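Protein kinase domain-containing protein (Chaetomium thermophilum, PDB 6Z3U) probably phosphorylates serine and threonine residues of proteins at the expense of ATP, as the cyclin-dependent kinase subunit of the CDK-activating (CAK) complex. Local coordinates at residues B[318-323]-B[365-370]; B[198-203]-B[393-398]; B[357-362]-B[380-385]. One frame throughout, in Å; residues are numbered along the deposited sequence.

Interaction 1: residues B[318-323]-B[365-370]; sequences ENWPGV and QLDPKK
Two irregular loop segments, 318-323 and 365-370, come closest at W320 and D367, whose CA atoms lie 5.3 Å apart, just where the first chain bends through a type II beta turn from W320 to V323. P321 and G322 fill the middle of that turn well: proline has the required negative phi built in, and G322 takes its phi of +82° without a side chain to clash. The W320 indole carries the contact. With CG anti to the backbone N, the ring lies over the second segment, and D367 CA sits above the five-membered ring in a CH-pi contact, 3.9 Å from its centroid. L366 O lies over the same face near the rim, 3.2 Å from W320 CZ3, and P368 CD meets W320 CZ2 at 3.3 Å. V323 CG2, from the same segment, touches the opposite face toward its rim. The D367 carboxylate lies nearly flat against the pyrrole part, its plane 19° from that of the ring. D367 OD1 accepts from the backbone N of K369, 3.2 Å away and above the carboxylate plane, closing an Asx turn; W320 NE1 turns to T38 O of the RING-type subunit. N319 O lies 3.7 Å from K370 CE, while N319 OD1 accepts from T316 N. K370 NZ is held by Q365 OE1 at 2.6 Å. R371 donates to the carbonyls of Q365 and L366, and E265 of helix 264-267 touches W320 and P368. L366-D367-P368 with R371 is the L-D-P-x-x-R signature of protein kinases, in the loop between helices 353-363 and 374-378; here it carries the tryptophan of the loop after helix 301-311 and meets the RING-type subunit.

Interaction 2: residues B[198-203]-B[393-398]; sequences KAWMGM and EDLPKK
L395 lays its two methyl groups along the indole of W200, the two side chains running antiparallel, side by side. The contact joins the tail of the chain to helix 194-213, the long C-lobe helix that leads into the catalytic loop of the protein kinase fold. L395 has CG anti to its carbonyl carbon (chi1 -78°), which turns the isobutyl end to the helix and divides the work between its branches. L395 CD2 stands over one face of the W200 ring, 4.2 Å from the centroid of the pyrrole part and displaced toward the rim, a CH-pi contact; the same methyl, L395 CD2, also touches A199 CB at 4.0 Å. L395 CD1 reaches past the pyrrole rim, 3.4 Å from W200 NE1, and meets the methyl of M203 tip to tip, M203 CE lying 4.1 Å away.

A199, one turn before M203, is small enough to let the leucine come close to the helix, whereas the extended, unbranched M203 chain, with chi3 of 179°, reaches far enough to touch the far branch. Next along the tail, P396 crosses the tryptophan obliquely, P396 CD lying 4.0 Å from W200 CZ2, a rigid ring with few conformations to lose. W200 is further walled in by L180 and L183 of helix 180-185, by L289 of helix 276-291, and by Y192, which meets it edge-to-face, so the tail adds one more apolar layer to a buried cluster. The K397 chain bends back along the tail, and K397 NZ donates to L395 O at 3.2 Å from above the plane of that carbonyl.

Interaction 3: residues B[357-362]-B[380-385]; sequences VDLLWR and HRWWRT
D358 and H380 both set CG anti to the backbone N (chi1 -176° and -162°), and so bring carboxylate and imidazole edge to edge. The planes lie only 14° apart, and H380 NE2 donates to the anti lone pair of D358 OD2 at 2.5 Å, in the plane of the ring. D358 OD2 also accepts from R362 NE, one helical turn on, at 3.3 Å from above the carboxylate plane; D358 OD1 pairs with K342. These positive neighbours would probably keep the aspartate ionised; its charge would tend to favour a protonated histidine, though nearby R362 would work against that. The contact sets helix 353-363 against the short, weakly bonded helix 381-384 near the end of the kinase C-lobe. In the apolar half, L359 CD1 lies over one face of the H380 ring, 4.3 Å from the centroid, while L359 CB touches H380 ND1 at 3.6 Å. L359 CD2 packs on W382 CE3 at 3.4 Å and on W383 CZ2 at 4.0 Å. An alanine in place of H380 would probably cost D358 its bond across the contact and strip L359 CD1 of the ring it lies against. W383 NE1 is tethered to M377 O.

Overall arrangement
Interactions 2 and 3 form one continuous region: their centres are about 17 Å apart, and K198 of helix 194-213 joins them, K198 NZ lying 2.7 Å from W382 O and making a cation-pi contact with the W382 ring. Interaction 1 lies farther off, its centre about 21 Å from that of interaction 3 and about 33 Å from that of interaction 2. It is linked to interaction 3 through the chain, since 365-370 follows soon after 357-362 and Q365 NE2 bonds W361 O. Along the sequence interactions 1 and 3 cross, and both nest within the span closed by 198-203 and 393-398. All three lie away from the predicted ATP site and proton acceptor D220.

Interaction 1: residues B[318-323]-B[365-370]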
loop_
_atom_site.group_PDB
_atom_site.type_symbol
_atom_site.label_atom_id
_atom_site.label_comp_id
_atom_site.label_asym_id
_atom_site.label_seq_id
_atom_site.Cartn_x
_atom_site.Cartn_y
_atom_site.Cartn_z
ATOM N N GLU B 318 -6.695 -10.393 34.645
ATOM C CA GLU B 318 -7.443 -11.645 34.621
ATOM C C GLU B 318 -8.067 -11.892 33.253
ATOM O O GLU B 318 -7.938 -12.985 32.690
ATOM C CB GLU B 318 -8.525 -11.626 35.705
ATOM C CG GLU B 318 -7.996 -11.808 37.122
ATOM C CD GLU B 318 -7.004 -10.731 37.526
ATOM O OE1 GLU B 318 -5.923 -11.083 38.046
ATOM O OE2 GLU B 318 -7.300 -9.536 37.310
ATOM N N ASN B 319 -8.746 -10.886 32.704
ATOM C CA ASN B 319 -9.404 -11.013 31.412
ATOM C C ASN B 319 -8.503 -10.636 30.245
ATOM O O ASN B 319 -8.875 -10.877 29.093
ATOM C CB ASN B 319 -10.665 -10.141 31.380
ATOM C CG ASN B 319 -10.371 -8.672 31.640
ATOM O OD1 ASN B 319 -9.341 -8.147 31.221
ATOM N ND2 ASN B 319 -11.282 -8.004 32.336
ATOM N N TRP B 320 -7.328 -10.071 30.513
ATOM C CA TRP B 320 -6.450 -9.551 29.462
ATOM C C TRP B 320 -5.019 -9.568 29.977
ATOM O O TRP B 320 -4.465 -8.534 30.368
ATOM C CB TRP B 320 -6.870 -8.139 29.058
ATOM C CG TRP B 320 -6.187 -7.593 27.840
ATOM C CD1 TRP B 320 -5.139 -8.144 27.157
ATOM C CD2 TRP B 320 -6.508 -6.371 27.163
ATOM N NE1 TRP B 320 -4.792 -7.340 26.096
ATOM C CE2 TRP B 320 -5.617 -6.246 26.080
ATOM C CE3 TRP B 320 -7.464 -5.372 27.371
ATOM C CZ2 TRP B 320 -5.656 -5.164 25.205
ATOM C CZ3 TRP B 320 -7.500 -4.300 26.501
ATOM C CH2 TRP B 320 -6.604 -4.204 25.432
ATOM N N PRO B 321 -4.390 -10.743 30.000
ATOM C CA PRO B 321 -3.033 -10.837 30.556
ATOM C C PRO B 321 -2.076 -9.865 29.886
ATOM O O PRO B 321 -2.040 -9.738 28.661
ATOM C CB PRO B 321 -2.645 -12.295 30.280
ATOM C CG PRO B 321 -3.940 -13.021 30.198
ATOM C CD PRO B 321 -4.908 -12.055 29.578
ATOM N N GLY B 322 -1.290 -9.174 30.710
ATOM C CA GLY B 322 -0.310 -8.227 30.235
ATOM C C GLY B 322 -0.855 -6.859 29.899
ATOM O O GLY B 322 -0.085 -6.003 29.449
ATOM N N VAL B 323 -2.153 -6.622 30.100
ATOM C CA VAL B 323 -2.737 -5.335 29.731
ATOM C C VAL B 323 -2.061 -4.205 30.498
ATOM O O VAL B 323 -1.745 -3.153 29.930
ATOM C CB VAL B 323 -4.261 -5.354 29.963
ATOM C CG1 VAL B 323 -4.584 -5.552 31.436
ATOM C CG2 VAL B 323 -4.899 -4.075 29.432
ATOM N N GLN B 365 -14.920 -7.176 22.517
ATOM C CA GLN B 365 -14.108 -7.868 23.506
ATOM C C GLN B 365 -12.886 -7.024 23.838
ATOM O O GLN B 365 -12.203 -6.524 22.939
ATOM C CB GLN B 365 -13.682 -9.241 22.991
ATOM C CG GLN B 365 -14.837 -10.207 22.788
ATOM C CD GLN B 365 -15.562 -10.509 24.082
ATOM O OE1 GLN B 365 -15.015 -11.148 24.981
ATOM N NE2 GLN B 365 -16.797 -10.039 24.187
ATOM N N LEU B 366 -12.608 -6.875 25.132
ATOM C CA LEU B 366 -11.499 -6.028 25.557
ATOM C C LEU B 366 -10.174 -6.551 25.018
ATOM O O LEU B 366 -9.418 -5.815 24.373
ATOM C CB LEU B 366 -11.473 -5.942 27.082
ATOM C CG LEU B 366 -12.718 -5.298 27.696
ATOM C CD1 LEU B 366 -12.768 -5.546 29.191
ATOM C CD2 LEU B 366 -12.745 -3.808 27.398
ATOM N N ASP B 367 -9.878 -7.817 25.266
ATOM C CA ASP B 367 -8.640 -8.406 24.771
ATOM C C ASP B 367 -8.766 -8.639 23.271
ATOM O O ASP B 367 -9.617 -9.432 22.848
ATOM C CB ASP B 367 -8.358 -9.713 25.502
ATOM C CG ASP B 367 -6.967 -10.241 25.232
ATOM O OD1 ASP B 367 -6.314 -9.759 24.284
ATOM O OD2 ASP B 367 -6.523 -11.136 25.980
ATOM N N PRO B 368 -7.959 -7.982 22.431
ATOM C CA PRO B 368 -8.124 -8.158 20.978
ATOM C C PRO B 368 -7.924 -9.586 20.513
ATOM O O PRO B 368 -8.390 -9.936 19.420
ATOM C CB PRO B 368 -7.065 -7.219 20.381
ATOM C CG PRO B 368 -6.074 -7.009 21.468
ATOM C CD PRO B 368 -6.839 -7.079 22.754
ATOM N N LYS B 369 -7.244 -10.421 21.300
ATOM C CA LYS B 369 -7.026 -11.806 20.898
ATOM C C LYS B 369 -8.330 -12.596 20.865
ATOM O O LYS B 369 -8.501 -13.466 20.003
ATOM C CB LYS B 369 -6.022 -12.463 21.843
ATOM C CG LYS B 369 -4.637 -11.829 21.798
ATOM C CD LYS B 369 -3.703 -12.429 22.835
ATOM C CE LYS B 369 -4.007 -11.911 24.237
ATOM N NZ LYS B 369 -3.222 -12.620 25.297
ATOM N N LYS B 370 -9.259 -12.307 21.776
ATOM C CA LYS B 370 -10.559 -12.965 21.803
ATOM C C LYS B 370 -11.633 -12.173 21.070
ATOM O O LYS B 370 -12.802 -12.570 21.091
ATOM C CB LYS B 370 -10.997 -13.220 23.253
ATOM C CG LYS B 370 -11.200 -11.966 24.101
ATOM C CD LYS B 370 -11.249 -12.299 25.597
ATOM C CE LYS B 370 -11.516 -11.056 26.457
ATOM N NZ LYS B 370 -12.946 -10.606 26.438
#

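Interaction 2: residues B[198-203]-B[393-398]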
loop_
_atom_site.group_PDB
_atom_site.type_symbol
_atom_site.label_atom_id
_atom_site.label_comp_id
_atom_site.label_asym_id
_atom_site.label_seq_id
_atom_site.Cartn_x
_atom_site.Cartn_y
_atom_site.Cartn_z
ATOM N N LYS B 198 -28.970 -4.416 9.432
ATOM C CA LYS B 198 -28.329 -5.649 8.987
ATOM C C LYS B 198 -27.785 -5.509 7.570
ATOM O O LYS B 198 -26.738 -6.077 7.240
ATOM C CB LYS B 198 -29.320 -6.813 9.071
ATOM C CG LYS B 198 -28.721 -8.159 8.698
ATOM C CD LYS B 198 -29.727 -9.300 8.827
ATOM C CE LYS B 198 -30.070 -9.594 10.278
ATOM N NZ LYS B 198 -30.963 -10.779 10.412
ATOM N N ALA B 199 -28.486 -4.763 6.714
ATOM C CA ALA B 199 -28.005 -4.573 5.350
ATOM C C ALA B 199 -26.752 -3.708 5.323
ATOM O O ALA B 199 -25.785 -4.025 4.621
ATOM C CB ALA B 199 -29.102 -3.954 4.487
ATOM N N TRP B 200 -26.751 -2.610 6.082
ATOM C CA TRP B 200 -25.574 -1.748 6.141
ATOM C C TRP B 200 -24.392 -2.481 6.758
ATOM O O TRP B 200 -23.286 -2.485 6.205
ATOM C CB TRP B 200 -25.896 -0.483 6.937
ATOM C CG TRP B 200 -26.777 0.489 6.211
ATOM C CD1 TRP B 200 -26.805 0.727 4.867
ATOM C CD2 TRP B 200 -27.768 1.347 6.790
ATOM N NE1 TRP B 200 -27.744 1.686 4.575
ATOM C CE2 TRP B 200 -28.350 2.081 5.738
ATOM C CE3 TRP B 200 -28.217 1.566 8.096
ATOM C CZ2 TRP B 200 -29.356 3.022 5.952
ATOM C CZ3 TRP B 200 -29.218 2.498 8.304
ATOM C CH2 TRP B 200 -29.775 3.215 7.238
ATOM N N MET B 201 -24.609 -3.117 7.911
ATOM C CA MET B 201 -23.524 -3.822 8.582
ATOM C C MET B 201 -22.932 -4.906 7.690
ATOM O O MET B 201 -21.723 -5.158 7.729
ATOM C CB MET B 201 -24.034 -4.422 9.891
ATOM C CG MET B 201 -24.279 -3.402 10.988
ATOM S SD MET B 201 -22.775 -2.553 11.498
ATOM C CE MET B 201 -21.792 -3.932 12.074
ATOM N N GLY B 202 -23.766 -5.564 6.881
ATOM C CA GLY B 202 -23.245 -6.535 5.932
ATOM C C GLY B 202 -22.273 -5.914 4.948
ATOM O O GLY B 202 -21.247 -6.509 4.610
ATOM N N MET B 203 -22.591 -4.712 4.465
ATOM C CA MET B 203 -21.689 -4.008 3.562
ATOM C C MET B 203 -20.391 -3.632 4.268
ATOM O O MET B 203 -19.296 -3.910 3.766
ATOM C CB MET B 203 -22.390 -2.765 3.015
ATOM C CG MET B 203 -23.579 -3.095 2.134
ATOM S SD MET B 203 -24.637 -1.676 1.826
ATOM C CE MET B 203 -25.873 -2.400 0.753
ATOM N N GLU B 393 -31.714 -1.343 -2.887
ATOM C CA GLU B 393 -32.617 -0.451 -3.600
ATOM C C GLU B 393 -33.734 0.071 -2.707
ATOM O O GLU B 393 -34.330 1.107 -3.022
ATOM C CB GLU B 393 -33.219 -1.168 -4.810
ATOM C CG GLU B 393 -32.325 -1.195 -6.045
ATOM C CD GLU B 393 -31.124 -2.112 -5.889
ATOM O OE1 GLU B 393 -30.029 -1.750 -6.375
ATOM O OE2 GLU B 393 -31.272 -3.192 -5.277
ATOM N N ASP B 394 -34.023 -0.610 -1.600
ATOM C CA ASP B 394 -35.076 -0.201 -0.683
ATOM C C ASP B 394 -34.546 0.487 0.567
ATOM O O ASP B 394 -35.337 0.803 1.462
ATOM C CB ASP B 394 -35.920 -1.416 -0.274
ATOM C CG ASP B 394 -36.765 -1.951 -1.414
ATOM O OD1 ASP B 394 -36.485 -1.604 -2.582
ATOM O OD2 ASP B 394 -37.712 -2.720 -1.140
ATOM N N LEU B 395 -33.241 0.727 0.656
ATOM C CA LEU B 395 -32.686 1.348 1.845
ATOM C C LEU B 395 -33.110 2.812 1.924
ATOM O O LEU B 395 -33.402 3.441 0.904
ATOM C CB LEU B 395 -31.164 1.244 1.841
ATOM C CG LEU B 395 -30.566 -0.105 2.246
ATOM C CD1 LEU B 395 -29.071 -0.139 1.985
ATOM C CD2 LEU B 395 -30.843 -0.393 3.715
ATOM N N PRO B 396 -33.135 3.382 3.127
ATOM C CA PRO B 396 -33.490 4.800 3.254
ATOM C C PRO B 396 -32.508 5.702 2.523
ATOM O O PRO B 396 -31.297 5.468 2.522
ATOM C CB PRO B 396 -33.449 5.042 4.769
ATOM C CG PRO B 396 -33.629 3.701 5.379
ATOM C CD PRO B 396 -32.998 2.725 4.438
ATOM N N LYS B 397 -33.047 6.742 1.893
ATOM C CA LYS B 397 -32.260 7.770 1.231
ATOM C C LYS B 397 -32.253 9.034 2.086
ATOM O O LYS B 397 -33.156 9.268 2.894
ATOM C CB LYS B 397 -32.829 8.097 -0.156
ATOM C CG LYS B 397 -32.319 7.232 -1.310
ATOM C CD LYS B 397 -32.619 5.752 -1.098
ATOM C CE LYS B 397 -32.204 4.916 -2.307
ATOM N NZ LYS B 397 -32.007 3.473 -1.972
ATOM N N LYS B 398 -31.218 9.850 1.906
ATOM C CA LYS B 398 -31.175 11.134 2.593
ATOM C C LYS B 398 -32.322 12.011 2.099
ATOM O O LYS B 398 -32.778 11.888 0.960
ATOM C CB LYS B 398 -29.840 11.839 2.351
ATOM C CG LYS B 398 -29.488 11.986 0.881
ATOM C CD LYS B 398 -28.473 13.094 0.646
ATOM C CE LYS B 398 -28.236 13.308 -0.844
ATOM N NZ LYS B 398 -29.495 13.665 -1.570
#

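Interaction 3: residues B[357-362]-B[380-385]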
loop_
_atom_site.group_PDB
_atom_site.type_symbol
_atom_site.label_atom_id
_atom_site.label_comp_id
_atom_site.label_asym_id
_atom_site.label_seq_id
_atom_site.Cartn_x
_atom_site.Cartn_y
_atom_site.Cartn_z
ATOM N N VAL B 357 -27.156 -8.972 19.070
ATOM C CA VAL B 357 -26.377 -8.564 20.232
ATOM C C VAL B 357 -25.241 -9.546 20.482
ATOM O O VAL B 357 -24.209 -9.179 21.058
ATOM C CB VAL B 357 -27.296 -8.421 21.459
ATOM C CG1 VAL B 357 -26.473 -8.276 22.732
ATOM C CG2 VAL B 357 -28.224 -7.229 21.276
ATOM N N ASP B 358 -25.396 -10.797 20.048
ATOM C CA ASP B 358 -24.284 -11.740 20.120
ATOM C C ASP B 358 -23.112 -11.238 19.289
ATOM O O ASP B 358 -21.966 -11.226 19.749
ATOM C CB ASP B 358 -24.742 -13.118 19.643
ATOM C CG ASP B 358 -23.661 -14.174 19.772
ATOM O OD1 ASP B 358 -23.321 -14.539 20.915
ATOM O OD2 ASP B 358 -23.156 -14.648 18.734
ATOM N N LEU B 359 -23.388 -10.804 18.058
ATOM C CA LEU B 359 -22.335 -10.266 17.202
ATOM C C LEU B 359 -21.736 -8.999 17.800
ATOM O O LEU B 359 -20.512 -8.842 17.854
ATOM C CB LEU B 359 -22.895 -9.990 15.806
ATOM C CG LEU B 359 -21.918 -9.465 14.756
ATOM C CD1 LEU B 359 -20.812 -10.467 14.534
ATOM C CD2 LEU B 359 -22.639 -9.157 13.453
ATOM N N LEU B 360 -22.590 -8.074 18.247
ATOM C CA LEU B 360 -22.100 -6.834 18.843
ATOM C C LEU B 360 -21.141 -7.123 19.989
ATOM O O LEU B 360 -20.062 -6.527 20.083
ATOM C CB LEU B 360 -23.277 -5.993 19.336
ATOM C CG LEU B 360 -23.147 -4.465 19.381
ATOM C CD1 LEU B 360 -23.910 -3.916 20.588
ATOM C CD2 LEU B 360 -21.711 -3.979 19.402
ATOM N N TRP B 361 -21.515 -8.056 20.864
ATOM C CA TRP B 361 -20.699 -8.356 22.036
ATOM C C TRP B 361 -19.357 -8.963 21.652
ATOM O O TRP B 361 -18.350 -8.710 22.324
ATOM C CB TRP B 361 -21.471 -9.298 22.957
ATOM C CG TRP B 361 -20.710 -9.764 24.147
ATOM C CD1 TRP B 361 -20.496 -9.078 25.306
ATOM C CD2 TRP B 361 -20.072 -11.034 24.308
ATOM N NE1 TRP B 361 -19.758 -9.843 26.179
ATOM C CE2 TRP B 361 -19.488 -11.049 25.589
ATOM C CE3 TRP B 361 -19.933 -12.158 23.490
ATOM C CZ2 TRP B 361 -18.775 -12.141 26.068
ATOM C CZ3 TRP B 361 -19.230 -13.243 23.970
ATOM C CH2 TRP B 361 -18.658 -13.226 25.246
ATOM N N ARG B 362 -19.315 -9.762 20.584
ATOM C CA ARG B 362 -18.047 -10.356 20.174
ATOM C C ARG B 362 -17.106 -9.318 19.578
ATOM O O ARG B 362 -15.883 -9.465 19.681
ATOM C CB ARG B 362 -18.283 -11.488 19.176
ATOM C CG ARG B 362 -19.046 -12.672 19.753
ATOM C CD ARG B 362 -18.923 -13.904 18.868
ATOM N NE ARG B 362 -19.917 -14.924 19.202
ATOM C CZ ARG B 362 -19.803 -15.786 20.207
ATOM N NH1 ARG B 362 -18.737 -15.762 20.996
ATOM N NH2 ARG B 362 -20.762 -16.677 20.427
ATOM N N HIS B 380 -21.256 -15.398 10.861
ATOM C CA HIS B 380 -22.117 -15.400 12.035
ATOM C C HIS B 380 -23.567 -15.676 11.642
ATOM O O HIS B 380 -23.971 -15.518 10.488
ATOM C CB HIS B 380 -22.006 -14.064 12.768
ATOM C CG HIS B 380 -22.508 -14.103 14.177
ATOM N ND1 HIS B 380 -23.563 -13.331 14.612
ATOM C CD2 HIS B 380 -22.109 -14.832 15.245
ATOM C CE1 HIS B 380 -23.787 -13.576 15.891
ATOM N NE2 HIS B 380 -22.919 -14.484 16.298
ATOM N N ARG B 381 -24.359 -16.109 12.633
ATOM C CA ARG B 381 -25.752 -16.455 12.377
ATOM C C ARG B 381 -26.643 -15.237 12.168
ATOM O O ARG B 381 -27.724 -15.373 11.586
ATOM C CB ARG B 381 -26.328 -17.278 13.535
ATOM C CG ARG B 381 -25.821 -18.707 13.634
ATOM C CD ARG B 381 -26.904 -19.623 14.201
ATOM N NE ARG B 381 -26.359 -20.857 14.765
ATOM C CZ ARG B 381 -26.042 -21.939 14.054
ATOM N NH1 ARG B 381 -25.555 -23.013 14.661
ATOM N NH2 ARG B 381 -26.211 -21.952 12.739
ATOM N N TRP B 382 -26.223 -14.057 12.632
ATOM C CA TRP B 382 -27.096 -12.888 12.565
ATOM C C TRP B 382 -27.559 -12.618 11.138
ATOM O O TRP B 382 -28.692 -12.175 10.919
ATOM C CB TRP B 382 -26.378 -11.662 13.123
ATOM C CG TRP B 382 -27.254 -10.457 13.219
ATOM C CD1 TRP B 382 -28.535 -10.411 13.685
ATOM C CD2 TRP B 382 -26.924 -9.120 12.818
ATOM N NE1 TRP B 382 -29.020 -9.127 13.612
ATOM C CE2 TRP B 382 -28.050 -8.317 13.082
ATOM C CE3 TRP B 382 -25.785 -8.527 12.266
ATOM C CZ2 TRP B 382 -28.071 -6.953 12.812
ATOM C CZ3 TRP B 382 -25.808 -7.171 11.999
ATOM C CH2 TRP B 382 -26.946 -6.400 12.270
ATOM N N TRP B 383 -26.689 -12.860 10.155
ATOM C CA TRP B 383 -27.036 -12.529 8.778
ATOM C C TRP B 383 -28.128 -13.448 8.247
ATOM O O TRP B 383 -29.044 -12.994 7.550
ATOM C CB TRP B 383 -25.799 -12.608 7.885
ATOM C CG TRP B 383 -24.616 -11.877 8.431
ATOM C CD1 TRP B 383 -23.452 -12.426 8.877
ATOM C CD2 TRP B 383 -24.485 -10.462 8.600
ATOM N NE1 TRP B 383 -22.601 -11.441 9.309
ATOM C CE2 TRP B 383 -23.212 -10.225 9.150
ATOM C CE3 TRP B 383 -25.320 -9.372 8.340
ATOM C CZ2 TRP B 383 -22.753 -8.947 9.443
ATOM C CZ3 TRP B 383 -24.863 -8.103 8.633
ATOM C CH2 TRP B 383 -23.590 -7.901 9.179
ATOM N N ARG B 384 -28.056 -14.740 8.569
ATOM C CA ARG B 384 -29.043 -15.708 8.109
ATOM C C ARG B 384 -30.223 -15.870 9.062
ATOM O O ARG B 384 -31.135 -16.649 8.766
ATOM C CB ARG B 384 -28.373 -17.071 7.864
ATOM C CG ARG B 384 -27.434 -17.568 8.964
ATOM C CD ARG B 384 -26.387 -18.518 8.385
ATOM N NE ARG B 384 -25.286 -18.779 9.312
ATOM C CZ ARG B 384 -25.141 -19.890 10.030
ATOM N NH1 ARG B 384 -26.025 -20.877 9.944
ATOM N NH2 ARG B 384 -24.098 -20.016 10.840
ATOM N N THR B 385 -30.236 -15.156 10.183
ATOM C CA THR B 385 -31.388 -15.127 11.074
ATOM C C THR B 385 -32.366 -14.054 10.610
ATOM O O THR B 385 -31.958 -12.987 10.144
ATOM C CB THR B 385 -30.954 -14.853 12.514
ATOM O OG1 THR B 385 -30.266 -15.999 13.035
ATOM C CG2 THR B 385 -32.153 -14.551 13.392
#